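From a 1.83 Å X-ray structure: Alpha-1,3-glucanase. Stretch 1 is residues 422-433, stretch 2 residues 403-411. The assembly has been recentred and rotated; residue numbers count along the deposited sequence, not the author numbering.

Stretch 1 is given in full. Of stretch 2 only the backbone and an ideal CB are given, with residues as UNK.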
ATOM      1  N   HIS A 422      -5.041  15.370   3.063  1.00  7.93           N
ATOM      2  CA  HIS A 422      -4.564  15.034   4.407  1.00  8.78           C
ATOM      3  C   HIS A 422      -3.772  13.727   4.425  1.00  9.82           C
ATOM      4  O   HIS A 422      -3.836  12.952   5.379  1.00  9.84           O
ATOM      5  CB  HIS A 422      -5.730  15.003   5.398  1.00 11.25           C
ATOM      6  CG  HIS A 422      -6.379  16.344   5.566  1.00 11.94           C
ATOM      7  ND1 HIS A 422      -7.451  16.754   4.801  1.00 18.33           N
ATOM      8  CD2 HIS A 422      -6.057  17.395   6.357  1.00  9.98           C
ATOM      9  CE1 HIS A 422      -7.780  17.987   5.137  1.00 12.00           C
ATOM     10  NE2 HIS A 422      -6.957  18.397   6.083  1.00 13.48           N
ATOM     11  N   ASN A 423      -2.983  13.500   3.384  1.00  9.05           N
ATOM     12  CA  ASN A 423      -2.198  12.282   3.287  1.00  8.94           C
ATOM     13  C   ASN A 423      -0.737  12.554   3.614  1.00  8.44           C
ATOM     14  O   ASN A 423      -0.254  13.689   3.552  1.00  9.18           O
ATOM     15  CB  ASN A 423      -2.320  11.671   1.888  1.00  8.62           C
ATOM     16  CG  ASN A 423      -3.728  11.234   1.580  1.00 10.46           C
ATOM     17  OD1 ASN A 423      -4.306  10.423   2.305  1.00  9.42           O
ATOM     18  ND2 ASN A 423      -4.297  11.776   0.504  1.00  6.24           N
ATOM     19  N   LEU A 424      -0.041  11.483   3.976  1.00  9.37           N
ATOM     20  CA  LEU A 424       1.400  11.492   4.199  1.00  8.63           C
ATOM     21  C   LEU A 424       1.979  10.403   3.313  1.00  9.50           C
ATOM     22  O   LEU A 424       1.593   9.235   3.432  1.00 10.97           O
ATOM     23  CB  LEU A 424       1.729  11.243   5.681  1.00  8.13           C
ATOM     24  CG  LEU A 424       3.179  11.045   6.131  1.00 15.43           C
ATOM     25  CD1 LEU A 424       4.025  12.280   5.824  1.00 11.19           C
ATOM     26  CD2 LEU A 424       3.221  10.718   7.631  1.00 15.99           C
ATOM     27  N   ILE A 425       2.863  10.783   2.393  1.00  8.54           N
ATOM     28  CA  ILE A 425       3.355   9.869   1.373  1.00  8.22           C
ATOM     29  C   ILE A 425       4.873   9.914   1.422  1.00  9.72           C
ATOM     30  O   ILE A 425       5.466  10.966   1.156  1.00  9.82           O
ATOM     31  CB  ILE A 425       2.838  10.239  -0.030  1.00  9.89           C
ATOM     32  CG1 ILE A 425       1.313  10.420  -0.004  1.00  8.82           C
ATOM     33  CG2 ILE A 425       3.198   9.131  -1.025  1.00  6.85           C
ATOM     34  CD1 ILE A 425       0.724  10.968  -1.309  1.00  9.78           C
ATOM     35  N   VAL A 426       5.501   8.779   1.754  1.00 10.16           N
ATOM     36  CA  VAL A 426       6.915   8.749   2.129  1.00 10.11           C
ATOM     37  C   VAL A 426       7.633   7.599   1.428  1.00 10.05           C
ATOM     38  O   VAL A 426       7.125   6.475   1.380  1.00 12.81           O
ATOM     39  CB  VAL A 426       7.079   8.613   3.657  1.00 11.38           C
ATOM     40  CG1 VAL A 426       8.558   8.738   4.062  1.00 13.20           C
ATOM     41  CG2 VAL A 426       6.237   9.646   4.380  1.00 13.29           C
ATOM     42  N   ASP A 427       8.828   7.884   0.893  1.00 10.94           N
ATOM     43  CA  ASP A 427       9.792   6.851   0.483  1.00 11.98           C
ATOM     44  C   ASP A 427       9.310   5.996  -0.697  1.00 12.93           C
ATOM     45  O   ASP A 427       9.423   4.772  -0.677  1.00 14.01           O
ATOM     46  CB  ASP A 427      10.152   5.948   1.673  1.00 10.38           C
ATOM     47  CG  ASP A 427      11.000   6.651   2.708  1.00 14.34           C
ATOM     48  OD1 ASP A 427      11.683   7.627   2.343  1.00 11.14           O
ATOM     49  OD2 ASP A 427      10.990   6.216   3.880  1.00 12.87           O
ATOM     50  N   THR A 428       8.801   6.638  -1.747  1.00 13.21           N
ATOM     51  CA  THR A 428       8.467   5.857  -2.936  1.00 11.08           C
ATOM     52  C   THR A 428       9.742   5.432  -3.658  1.00 10.41           C
ATOM     53  O   THR A 428      10.786   6.081  -3.558  1.00 12.29           O
ATOM     54  CB  THR A 428       7.563   6.639  -3.900  1.00 11.22           C
ATOM     55  OG1 THR A 428       8.268   7.770  -4.419  1.00 11.17           O
ATOM     56  CG2 THR A 428       6.302   7.112  -3.193  1.00 10.22           C
ATOM     57  N   VAL A 429       9.649   4.323  -4.389  1.00  8.40           N
ATOM     58  CA  VAL A 429      10.764   3.787  -5.165  1.00 10.08           C
ATOM     59  C   VAL A 429      10.298   3.604  -6.599  1.00  9.15           C
ATOM     60  O   VAL A 429       9.275   2.957  -6.843  1.00 10.49           O
ATOM     61  CB  VAL A 429      11.285   2.452  -4.594  1.00 11.34           C
ATOM     62  CG1 VAL A 429      12.324   1.848  -5.538  1.00 10.46           C
ATOM     63  CG2 VAL A 429      11.890   2.660  -3.194  1.00 11.26           C
ATOM     64  N   GLY A 430      11.047   4.169  -7.545  1.00 10.31           N
ATOM     65  CA  GLY A 430      10.704   4.011  -8.942  1.00 10.42           C
ATOM     66  C   GLY A 430       9.486   4.783  -9.383  1.00  9.15           C
ATOM     67  O   GLY A 430       8.949   4.516 -10.461  1.00  8.17           O
ATOM     68  N   GLY A 431       9.033   5.748  -8.590  1.00  9.41           N
ATOM     69  CA  GLY A 431       7.825   6.456  -8.966  1.00  9.83           C
ATOM     70  C   GLY A 431       7.573   7.750  -8.223  1.00  9.91           C
ATOM     71  O   GLY A 431       8.503   8.517  -7.972  1.00  9.74           O
ATOM     72  N   SER A 432       6.319   7.986  -7.849  1.00  8.03           N
ATOM     73  CA  SER A 432       5.842   9.308  -7.463  1.00  9.17           C
ATOM     74  C   SER A 432       4.987   9.183  -6.214  1.00  9.27           C
ATOM     75  O   SER A 432       4.431   8.123  -5.936  1.00  7.55           O
ATOM     76  CB  SER A 432       5.003   9.942  -8.583  1.00 10.07           C
ATOM     77  OG  SER A 432       5.703   9.920  -9.817  1.00 10.11           O
ATOM     78  N   ALA A 433       4.872  10.280  -5.461  1.00  9.47           N
ATOM     79  CA  ALA A 433       3.856  10.302  -4.417  1.00  9.11           C
ATOM     80  C   ALA A 433       2.466  10.357  -5.026  1.00  8.28           C
ATOM     81  O   ALA A 433       1.548   9.670  -4.564  1.00  6.82           O
ATOM     82  CB  ALA A 433       4.056  11.489  -3.477  1.00  7.27           C
ATOM     83  N   UNK A 403       6.666   3.445   1.208  1.00  7.11           N
ATOM     84  CA  UNK A 403       7.499   2.380   0.635  1.00  7.21           C
ATOM     85  C   UNK A 403       6.905   1.760  -0.627  1.00  8.42           C
ATOM     86  O   UNK A 403       7.198   0.607  -0.945  1.00  8.21           O
ATOM     87  CB  UNK A 403       7.721   1.282   1.678  1.00  7.21           C
ATOM     88  N   UNK A 404       6.074   2.511  -1.355  1.00  9.77           N
ATOM     89  CA  UNK A 404       5.627   2.064  -2.674  1.00  9.97           C
ATOM     90  C   UNK A 404       6.854   1.738  -3.522  1.00  9.87           C
ATOM     91  O   UNK A 404       7.827   2.492  -3.520  1.00 10.92           O
ATOM     92  CB  UNK A 404       4.760   3.126  -3.353  1.00  9.97           C
ATOM     93  N   UNK A 405       6.851   0.591  -4.214  1.00  8.43           N
ATOM     94  CA  UNK A 405       8.001   0.236  -5.049  1.00 10.74           C
ATOM     95  C   UNK A 405       7.665   0.174  -6.534  1.00  9.58           C
ATOM     96  O   UNK A 405       8.485  -0.297  -7.330  1.00 10.33           O
ATOM     97  CB  UNK A 405       8.568  -1.113  -4.602  1.00 10.74           C
ATOM     98  N   UNK A 406       6.488   0.637  -6.927  1.00 10.44           N
ATOM     99  CA  UNK A 406       6.178   0.813  -8.337  1.00  7.69           C
ATOM    100  C   UNK A 406       5.085   1.861  -8.456  1.00  9.83           C
ATOM    101  O   UNK A 406       4.179   1.912  -7.620  1.00 12.05           O
ATOM    102  CB  UNK A 406       5.752  -0.506  -8.985  1.00  7.69           C
ATOM    103  N   UNK A 407       5.178   2.690  -9.490  1.00  8.63           N
ATOM    104  CA  UNK A 407       4.124   3.670  -9.821  1.00 10.75           C
ATOM    105  C   UNK A 407       4.022   4.676  -8.667  1.00 10.67           C
ATOM    106  O   UNK A 407       5.055   5.159  -8.181  1.00  9.39           O
ATOM    107  CB  UNK A 407       2.780   2.981 -10.064  1.00 10.75           C
ATOM    108  N   UNK A 408       2.817   5.036  -8.214  1.00  8.90           N
ATOM    109  CA  UNK A 408       2.664   6.172  -7.314  1.00 10.31           C
ATOM    110  C   UNK A 408       1.902   5.793  -6.051  1.00  9.43           C
ATOM    111  O   UNK A 408       1.140   4.829  -6.020  1.00  9.71           O
ATOM    112  CB  UNK A 408       1.948   7.319  -8.030  1.00 10.31           C
ATOM    113  N   UNK A 409       2.088   6.598  -5.001  1.00  9.40           N
ATOM    114  CA  UNK A 409       1.292   6.407  -3.798  1.00  9.37           C
ATOM    115  C   UNK A 409      -0.197   6.594  -4.038  1.00  8.91           C
ATOM    116  O   UNK A 409      -1.020   5.812  -3.548  1.00  8.20           O
ATOM    117  CB  UNK A 409       1.760   7.374  -2.708  1.00  9.37           C
ATOM    118  N   UNK A 410      -0.566   7.634  -4.789  1.00  6.31           N
ATOM    119  CA  UNK A 410      -1.956   7.930  -5.122  1.00  7.76           C
ATOM    120  C   UNK A 410      -2.027   8.243  -6.606  1.00  8.21           C
ATOM    121  O   UNK A 410      -1.181   8.980  -7.122  1.00  8.59           O
ATOM    122  CB  UNK A 410      -2.500   9.091  -4.287  1.00  7.76           C
ATOM    123  N   UNK A 411      -3.037   7.699  -7.292  1.00  6.75           N
ATOM    124  CA  UNK A 411      -3.172   7.935  -8.727  1.00  8.12           C
ATOM    125  C   UNK A 411      -4.634   8.088  -9.132  1.00 11.27           C
ATOM    126  O   UNK A 411      -5.497   7.340  -8.662  1.00  9.67           O
ATOM    127  CB  UNK A 411      -2.528   6.792  -9.515  1.00  8.12           C
TER

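At position 403 phi/psi is 63/26, a left-handed conformation that glycine, asparagine and aspartate tolerate best. The backbone N donates to Val-426 O (3.1 Å, 160°), and CA-to-CB points away from stretch 1, so a side chain must bend back to reach it; a short polar one would suit. The deposited residue is Asn-403. Its end does come nearer, with ND2 3.8 Å from Asp-427 CB, and ND2 also donates to water 1 (2.9 Å); water 1 also lies 3.0 Å from Asp-427 O, joining the two stretches.

At 404 the backbone O accepts from Val-429 N (2.7 Å, 142°), and CA-to-CB runs sideways, the ideal CB lying 4.3 Å from Thr-428 CG2. That methyl offers packing but no polar partner, so small, apolar or polar residues are all plausible. It is Asn-404: its CB packs 4.2 Å from Thr-428 CG2. Its ND2 also makes a weak hydrogen bond within stretch 2, to the backbone O of 406.

At 405 CB points away, yet the ideal CB is 4.5 Å from Val-429 CB. The near end favours an apolar base and leaves size undecided. Trp-405 places its CB 4.4 Å from Val-429 CB and carries its indole off from stretch 1.

Position 406 also points away, its ideal CB 5.4 Å from Val-429 O, so stretch 1 hardly constrains it; Arg-406 extends with every chi near 180°.

At 407 phi/psi is 64/-136, a region strongly favouring glycine, while the ideal CB has no atom of stretch 1 within 5.5 Å. Glycine would be the first guess, but the residue is Ala-407. Its backbone does the work: O accepts from Ser-432 N (3.1 Å), and water 4 donates to that O (2.7 Å) and to Val-429 O (3.0 Å).

Position 408 pairs in parallel with Ser-432, CA to CA 4.5 Å, with both CB atoms on the same sheet face. The ideal CB already lies 3.3 Å from Ser-432 O; a small residue is a safe choice, though this contact alone does not limit the size beyond CB. Ala-408 sets its CB 4.1 Å from Ser-432 CB.

At 409 phi/psi (-62/-44) would admit any residue, but the ideal CB lies 2.8 Å from Ile-425 CG2 and 3.0 Å from Ala-433 O, both clashes. Glycine is indicated, and Gly-409 is found, its N donating to Ser-432 O (2.9 Å).

At 410 N donates to Ala-433 O (2.9 Å). The ideal CB, 4.8 Å from Ile-425 CD1, suits a longer aliphatic chain. Ile-410 (m, t) brings CD1 4.0 Å from Ile-425 CD1 and 3.3 Å from Asn-423 ND2.

At 411 CA-to-CB runs sideways and the ideal CB has nothing of stretch 1 within 5.5 Å, so stretch 1 leaves the choice open; it is Ala-411.

Stretch 2 (403-411) NNWRAAGIA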
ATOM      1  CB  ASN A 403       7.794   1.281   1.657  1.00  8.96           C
ATOM      2  CG  ASN A 403       8.484   1.809   2.899  1.00 12.16           C
ATOM      3  OD1 ASN A 403       7.909   1.786   3.985  1.00 15.98           O
ATOM      4  ND2 ASN A 403       9.715   2.290   2.746  1.00 11.77           N
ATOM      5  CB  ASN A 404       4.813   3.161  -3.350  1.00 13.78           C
ATOM      6  CG  ASN A 404       3.515   2.662  -3.902  1.00 16.06           C
ATOM      7  OD1 ASN A 404       2.563   2.484  -3.153  1.00 20.57           O
ATOM      8  ND2 ASN A 404       3.459   2.425  -5.202  1.00 17.17           N
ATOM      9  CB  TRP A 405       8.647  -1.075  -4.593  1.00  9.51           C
ATOM     10  CG  TRP A 405       7.742  -2.224  -4.223  1.00  9.58           C
ATOM     11  CD1 TRP A 405       7.178  -2.465  -3.000  1.00 10.39           C
ATOM     12  CD2 TRP A 405       7.339  -3.307  -5.072  1.00  8.94           C
ATOM     13  NE1 TRP A 405       6.445  -3.626  -3.039  1.00  9.38           N
ATOM     14  CE2 TRP A 405       6.524  -4.161  -4.302  1.00  8.52           C
ATOM     15  CE3 TRP A 405       7.584  -3.632  -6.408  1.00 10.50           C
ATOM     16  CZ2 TRP A 405       5.938  -5.312  -4.829  1.00  8.91           C
ATOM     17  CZ3 TRP A 405       7.008  -4.790  -6.934  1.00 10.30           C
ATOM     18  CH2 TRP A 405       6.198  -5.616  -6.143  1.00  9.74           C
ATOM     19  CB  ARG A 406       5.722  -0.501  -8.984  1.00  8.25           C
ATOM     20  CG  ARG A 406       5.310  -0.333 -10.441  1.00 12.08           C
ATOM     21  CD  ARG A 406       4.911  -1.651 -11.073  1.00 14.04           C
ATOM     22  NE  ARG A 406       4.593  -1.455 -12.479  1.00 16.41           N
ATOM     23  CZ  ARG A 406       4.311  -2.439 -13.322  1.00 21.50           C
ATOM     24  NH1 ARG A 406       4.303  -3.691 -12.891  1.00 15.72           N
ATOM     25  NH2 ARG A 406       4.032  -2.165 -14.594  1.00 19.25           N
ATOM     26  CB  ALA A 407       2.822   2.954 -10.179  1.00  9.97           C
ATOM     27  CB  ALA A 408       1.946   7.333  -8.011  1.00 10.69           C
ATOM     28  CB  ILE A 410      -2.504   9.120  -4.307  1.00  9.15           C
ATOM     29  CG1 ILE A 410      -2.506   8.789  -2.812  1.00  8.63           C
ATOM     30  CG2 ILE A 410      -3.896   9.532  -4.814  1.00  8.69           C
ATOM     31  CD1 ILE A 410      -3.032   9.919  -1.938  1.00 10.34           C
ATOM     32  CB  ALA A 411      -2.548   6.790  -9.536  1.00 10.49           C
TER
HETATM   33  O   HOH W   1      10.768   2.186   0.023  1.00 11.82           O
HETATM   34  O   HOH W   2       4.866   5.287  -0.766  1.00 13.98           O
HETATM   35  O   HOH W   3       7.768   2.288 -11.091  1.00  9.75           O
HETATM   36  O   HOH W   4       6.537   3.951  -6.224  1.00 11.72           O
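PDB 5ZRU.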